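Local coordinates for ABC transporter substrate binding protein (Ribose) (Agrobacterium vitis, PDB 5DKV) that binds a monosaccharide, here alpha-D-tagatopyranose, between its two lobes and probably delivers such sugars to an ABC transporter in the bacterial envelope, at residues K249-A255 with I268-Q274; G161-N167 with L221-A227. All coordinates share one frame; numbering follows the deposited sequence.

Contact 1 (K249-A255 with I268-Q274); sequences KVVAFDA and IDFAIAQ. With T6T (alpha-D-tagatopyranose), chain E.
Asp254 and Gln274 meet beside the bound tagatopyranose, at the C-terminal ends of two neighbouring parallel strands. Gln274 NE2 gives one hydrogen to Asp254 OD2 (2.9 Å, 172° at the hydrogen), within its own amide plane and on the syn lone pair of that oxygen, and reaches the sugar with a second bond, NE2 to O4 of the ligand, at 2.9 Å. Asp254 OD1 accepts from the sugar hydroxyl O3 at 2.6 Å. Both carboxylate oxygens and the amide nitrogen are thereby engaged, while Tyr322 OH also bonds Asp254 OD2 and Ser140 holds Gln274 OE1, which fixes which way round the amide sits.

The backbones are laced by Asp269 N to Val250 O, Ala252 N to Phe270 O and Ile272 N to Ala252 O. The last rung, Asp254 N to Ile272 O, is more bent (142° at the hydrogen), its donor lying well above the carbonyl plane where the strand gives way to loop.

Phe253 and Val251 pack on one face of the sheet with Ile272 and Phe270. Phe253 lays one ring face over Ile272 O and sets CE1 against Ile272 CG2 at 3.8 Å; Val251 brings CG2, anti to its carbonyl carbon, to the edge of the Phe270 ring. Separately, Phe253 CE2 meets the Gln274 CG methylene at 3.6 Å.

At the other end one water joins Lys249 NZ, also bonded to Gly246 O, to Asp269 OD2; Lys249 NZ and Asp269 OD2 are 4.5 Å apart, too far for a direct salt bridge.

Helix 259-264 of this beta-alpha-beta unit packs on Ile268 and Ala271. Helix 142-156 lies against Val251 and Phe270, strand 299-307 borders Phe270 and Ile272, and strand 223-226 hydrogen-bonds to the other edge of 249-253.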
# COMPACT_ATOMS: atom_id res chain seq x y z
N LYS A 249 -15.73 -10.83 -12.02
CA LYS A 249 -14.28 -11.01 -12.00
C LYS A 249 -13.73 -10.06 -10.95
O LYS A 249 -14.22 -8.93 -10.80
CB LYS A 249 -13.66 -10.72 -13.36
CG LYS A 249 -14.22 -11.57 -14.52
CD LYS A 249 -14.06 -13.05 -14.26
CE LYS A 249 -14.49 -13.88 -15.50
NZ LYS A 249 -14.37 -15.35 -15.25
N VAL A 250 -12.70 -10.49 -10.24
CA VAL A 250 -12.08 -9.66 -9.22
C VAL A 250 -10.60 -9.53 -9.46
O VAL A 250 -9.89 -10.52 -9.69
CB VAL A 250 -12.31 -10.24 -7.81
CG1 VAL A 250 -11.62 -9.37 -6.73
CG2 VAL A 250 -13.80 -10.40 -7.53
N VAL A 251 -10.13 -8.28 -9.43
CA VAL A 251 -8.72 -7.97 -9.39
C VAL A 251 -8.50 -7.30 -8.05
O VAL A 251 -9.14 -6.31 -7.73
CB VAL A 251 -8.23 -7.07 -10.56
CG1 VAL A 251 -6.79 -6.64 -10.37
CG2 VAL A 251 -8.38 -7.81 -11.86
N ALA A 252 -7.59 -7.87 -7.28
CA ALA A 252 -7.34 -7.42 -5.93
C ALA A 252 -5.93 -6.93 -5.79
O ALA A 252 -4.99 -7.63 -6.15
CB ALA A 252 -7.58 -8.55 -4.95
N PHE A 253 -5.79 -5.73 -5.26
CA PHE A 253 -4.48 -5.20 -4.90
C PHE A 253 -4.02 -5.84 -3.62
O PHE A 253 -4.82 -6.16 -2.75
CB PHE A 253 -4.53 -3.68 -4.73
CG PHE A 253 -3.34 -2.96 -5.32
CD1 PHE A 253 -3.26 -2.72 -6.67
CD2 PHE A 253 -2.31 -2.51 -4.50
CE1 PHE A 253 -2.19 -2.07 -7.21
CE2 PHE A 253 -1.22 -1.84 -5.04
CZ PHE A 253 -1.16 -1.61 -6.39
N ASP A 254 -2.70 -6.01 -3.50
CA ASP A 254 -2.02 -6.65 -2.37
C ASP A 254 -2.21 -8.16 -2.39
O ASP A 254 -2.95 -8.69 -3.23
CB ASP A 254 -2.45 -6.03 -1.03
CG ASP A 254 -2.00 -4.58 -0.90
OD1 ASP A 254 -2.86 -3.68 -0.67
OD2 ASP A 254 -0.77 -4.34 -1.06
N ALA A 255 -1.46 -8.85 -1.55
CA ALA A 255 -1.38 -10.32 -1.62
C ALA A 255 -1.33 -10.96 -0.24
O ALA A 255 -0.33 -11.57 0.15
CB ALA A 255 -0.19 -10.73 -2.45
N ILE A 268 -10.91 -14.86 -7.32
CA ILE A 268 -10.17 -13.70 -7.82
C ILE A 268 -9.33 -14.18 -8.99
O ILE A 268 -8.89 -15.34 -9.00
CB ILE A 268 -9.30 -13.01 -6.74
CG1 ILE A 268 -8.11 -13.87 -6.33
CG2 ILE A 268 -10.15 -12.71 -5.50
CD1 ILE A 268 -7.11 -13.12 -5.44
N ASP A 269 -9.16 -13.30 -9.98
CA ASP A 269 -8.39 -13.62 -11.18
C ASP A 269 -6.92 -13.19 -11.07
O ASP A 269 -6.04 -13.89 -11.58
CB ASP A 269 -9.02 -12.98 -12.41
CG ASP A 269 -10.08 -13.86 -13.05
OD1 ASP A 269 -10.73 -14.64 -12.32
OD2 ASP A 269 -10.25 -13.79 -14.28
N PHE A 270 -6.67 -12.04 -10.44
CA PHE A 270 -5.32 -11.53 -10.26
C PHE A 270 -5.18 -10.86 -8.91
O PHE A 270 -6.09 -10.16 -8.47
CB PHE A 270 -4.95 -10.51 -11.36
CG PHE A 270 -5.02 -11.06 -12.74
CD1 PHE A 270 -3.95 -11.76 -13.26
CD2 PHE A 270 -6.14 -10.85 -13.54
CE1 PHE A 270 -3.98 -12.27 -14.51
CE2 PHE A 270 -6.19 -11.37 -14.81
CZ PHE A 270 -5.11 -12.07 -15.31
N ALA A 271 -4.04 -11.06 -8.30
CA ALA A 271 -3.63 -10.28 -7.14
C ALA A 271 -2.40 -9.49 -7.53
O ALA A 271 -1.44 -10.05 -8.05
CB ALA A 271 -3.35 -11.18 -5.94
N ILE A 272 -2.45 -8.18 -7.31
CA ILE A 272 -1.32 -7.31 -7.61
C ILE A 272 -0.49 -7.10 -6.32
O ILE A 272 -0.81 -6.26 -5.50
CB ILE A 272 -1.76 -5.94 -8.19
CG1 ILE A 272 -2.81 -6.09 -9.31
CG2 ILE A 272 -0.53 -5.17 -8.67
CD1 ILE A 272 -2.41 -7.02 -10.40
N ALA A 273 0.55 -7.91 -6.14
CA ALA A 273 1.43 -7.84 -4.97
C ALA A 273 2.35 -6.63 -5.07
O ALA A 273 3.04 -6.45 -6.06
CB ALA A 273 2.26 -9.14 -4.82
N GLN A 274 2.35 -5.77 -4.06
CA GLN A 274 3.44 -4.85 -3.90
C GLN A 274 4.63 -5.63 -3.36
O GLN A 274 4.54 -6.84 -3.15
CB GLN A 274 3.06 -3.72 -2.96
CG GLN A 274 1.82 -2.93 -3.41
CD GLN A 274 1.56 -1.75 -2.51
OE1 GLN A 274 2.19 -0.73 -2.67
NE2 GLN A 274 0.63 -1.90 -1.57
O3 T6T E . -2.31 -1.22 0.12
C3 T6T E . -1.52 -1.09 1.29
C4 T6T E . -0.88 0.23 1.29
O4 T6T E . 0.00 0.34 0.12
C5 T6T E . -1.89 1.29 1.30
O5 T6T E . -1.29 2.59 1.42
C6 T6T E . -2.82 1.18 2.49
O6 T6T E . -3.42 -0.15 2.52
C2 T6T E . -2.42 -1.20 2.54
O2 T6T E . -1.58 -1.09 3.67
C1 T6T E . -3.24 -2.42 2.61
O1 T6T E . -2.47 -3.58 2.64
O HOH W 1 -11.59 -15.64 -15.53
O HOH W 2 -12.35 -13.36 -10.39

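Contact 2 (G161-N167 with L221-A227); sequences GKVYVSN and LAGVFGA
Tyr164 and Val224 lie side by side and point the same way from two parallel strands, the methyl CG2 of Val224 sitting over one face of the tyrosine ring. This CH-pi contact places Val224 CG2 3.8 Å from the ring centroid, 22° off the normal and displaced toward the rim, so that CZ of Tyr164 is its nearest ring atom at 3.5 Å. Tyr164 CG stands between its backbone N and carbonyl carbon (chi1 74°), which swings the ring toward the partner strand. Leu221 arrives at about a right angle, with CD1 at the ring edge, 4.1 Å from Tyr164 CD1; the same methyl also rests on Lys162 O. The phenol ring is thus bordered from two directions by residues of the 221-227 segment.

On the other face of the sheet Val165 and Phe225 also run alongside each other. Val165 CG1, anti to the backbone N (chi1 -179°), approaches Phe225 CD2 at 4.1 Å and touches Ala227 CB as well. The Phe225 ring also meets that of Phe182, the two planes nearly parallel.

Backbone pairing is uneven. Lys162 O takes two donors, Ala222 N at 2.9 Å and Gly223 N at 3.3 Å, and the next rung, Tyr164 N to Gly223 O, is weak. Beyond it the ladder tightens: Phe225 N to Tyr164 O, Ser166 N to Phe225 O at 2.8 Å, and Ala227 N to Ser166 O.

Strand 192-199 pairs with 161-167 on its outer side. Helix 204-217 covers the Tyr164 and Leu221 face through Leu211, whereas helix 142-156 packs on Val163 and Phe225 from the other face.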
# COMPACT_ATOMS: atom_id res chain seq x y z
N GLY A 161 -18.02 -4.38 -20.47
CA GLY A 161 -18.94 -4.58 -19.37
C GLY A 161 -18.74 -3.60 -18.24
O GLY A 161 -17.81 -2.78 -18.27
N LYS A 162 -19.60 -3.71 -17.23
CA LYS A 162 -19.61 -2.79 -16.10
C LYS A 162 -18.63 -3.22 -15.00
O LYS A 162 -18.64 -4.36 -14.57
CB LYS A 162 -21.00 -2.69 -15.46
CG LYS A 162 -22.14 -2.08 -16.32
CD LYS A 162 -23.50 -2.51 -15.67
CE LYS A 162 -24.80 -1.83 -16.16
NZ LYS A 162 -26.01 -2.23 -15.29
N VAL A 163 -17.85 -2.26 -14.52
CA VAL A 163 -16.92 -2.51 -13.40
C VAL A 163 -16.98 -1.33 -12.43
O VAL A 163 -17.56 -0.30 -12.74
CB VAL A 163 -15.43 -2.67 -13.88
CG1 VAL A 163 -15.31 -3.79 -14.88
CG2 VAL A 163 -14.91 -1.37 -14.48
N TYR A 164 -16.36 -1.48 -11.27
CA TYR A 164 -16.17 -0.36 -10.37
C TYR A 164 -14.95 -0.61 -9.51
O TYR A 164 -14.48 -1.74 -9.39
CB TYR A 164 -17.41 -0.11 -9.50
CG TYR A 164 -17.60 -1.10 -8.38
CD1 TYR A 164 -18.21 -2.31 -8.61
CD2 TYR A 164 -17.17 -0.82 -7.09
CE1 TYR A 164 -18.39 -3.22 -7.59
CE2 TYR A 164 -17.36 -1.73 -6.06
CZ TYR A 164 -17.96 -2.93 -6.32
OH TYR A 164 -18.16 -3.88 -5.33
N VAL A 165 -14.45 0.48 -8.92
CA VAL A 165 -13.36 0.43 -7.98
C VAL A 165 -13.90 0.41 -6.54
O VAL A 165 -14.71 1.27 -6.15
CB VAL A 165 -12.42 1.64 -8.13
CG1 VAL A 165 -11.25 1.57 -7.12
CG2 VAL A 165 -11.90 1.77 -9.58
N SER A 166 -13.46 -0.57 -5.78
CA SER A 166 -13.70 -0.64 -4.36
C SER A 166 -12.47 -0.02 -3.72
O SER A 166 -11.36 -0.50 -3.92
CB SER A 166 -13.93 -2.10 -3.92
OG SER A 166 -13.95 -2.25 -2.53
N ASN A 167 -12.66 1.09 -3.01
CA ASN A 167 -11.54 1.85 -2.47
C ASN A 167 -11.75 2.24 -1.02
O ASN A 167 -12.81 1.97 -0.43
CB ASN A 167 -11.32 3.09 -3.32
CG ASN A 167 -9.88 3.52 -3.38
OD1 ASN A 167 -9.05 3.05 -2.60
ND2 ASN A 167 -9.57 4.40 -4.31
N LEU A 221 -23.25 -6.85 -13.70
CA LEU A 221 -21.92 -6.43 -13.24
C LEU A 221 -20.87 -7.44 -13.68
O LEU A 221 -21.01 -8.63 -13.45
CB LEU A 221 -21.89 -6.27 -11.72
CG LEU A 221 -20.53 -5.86 -11.11
CD1 LEU A 221 -20.19 -4.41 -11.47
CD2 LEU A 221 -20.49 -6.06 -9.61
N ALA A 222 -19.82 -6.95 -14.34
CA ALA A 222 -18.78 -7.81 -14.88
C ALA A 222 -17.56 -7.98 -13.97
O ALA A 222 -16.97 -9.05 -13.96
CB ALA A 222 -18.34 -7.27 -16.25
N GLY A 223 -17.16 -6.94 -13.24
CA GLY A 223 -15.99 -7.06 -12.39
C GLY A 223 -15.79 -5.92 -11.42
O GLY A 223 -16.51 -4.92 -11.44
N VAL A 224 -14.79 -6.09 -10.56
CA VAL A 224 -14.48 -5.12 -9.52
C VAL A 224 -12.99 -5.14 -9.27
O VAL A 224 -12.36 -6.19 -9.31
CB VAL A 224 -15.25 -5.44 -8.22
CG1 VAL A 224 -14.98 -6.83 -7.76
CG2 VAL A 224 -14.93 -4.46 -7.12
N PHE A 225 -12.45 -3.96 -8.99
CA PHE A 225 -11.04 -3.79 -8.63
C PHE A 225 -11.00 -3.28 -7.21
O PHE A 225 -11.49 -2.19 -6.94
CB PHE A 225 -10.34 -2.81 -9.59
CG PHE A 225 -9.00 -2.27 -9.06
CD1 PHE A 225 -8.05 -3.12 -8.54
CD2 PHE A 225 -8.72 -0.91 -9.13
CE1 PHE A 225 -6.82 -2.62 -8.09
CE2 PHE A 225 -7.52 -0.41 -8.68
CZ PHE A 225 -6.57 -1.26 -8.16
N GLY A 226 -10.43 -4.08 -6.30
CA GLY A 226 -10.22 -3.64 -4.93
C GLY A 226 -8.86 -3.00 -4.81
O GLY A 226 -7.82 -3.67 -5.01
N ALA A 227 -8.83 -1.73 -4.45
CA ALA A 227 -7.64 -0.94 -4.63
C ALA A 227 -6.64 -1.07 -3.48
O ALA A 227 -5.57 -0.50 -3.57
CB ALA A 227 -8.00 0.51 -4.85

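In the fold
Contacts 1 and 2 are neighbouring parts of the parallel run of strands in a mixed sheet, their centres about 12 Å apart, in a lobe of a periplasmic sugar-binding protein. Strands 223-226 and 249-253 are neighbours, so the order runs 270-273, 249-253, 223-226, 161-167. Lys249 N lies 2.9 Å from Ala222 O, and Phe253 N is 2.9 Å from Gly226 O, both probable hydrogen bonds that join the pairs. Contact 1 supplies Asp254 and Gln274 directly to the tagatopyranose. Contact 2 includes no sugar-binding residue; the Ala227 side chain is about 8 Å from the sugar, but Ala227 O accepts from Arg178, which hydrogen-bonds the sugar, a second-shell bond consistent with positioning Arg178.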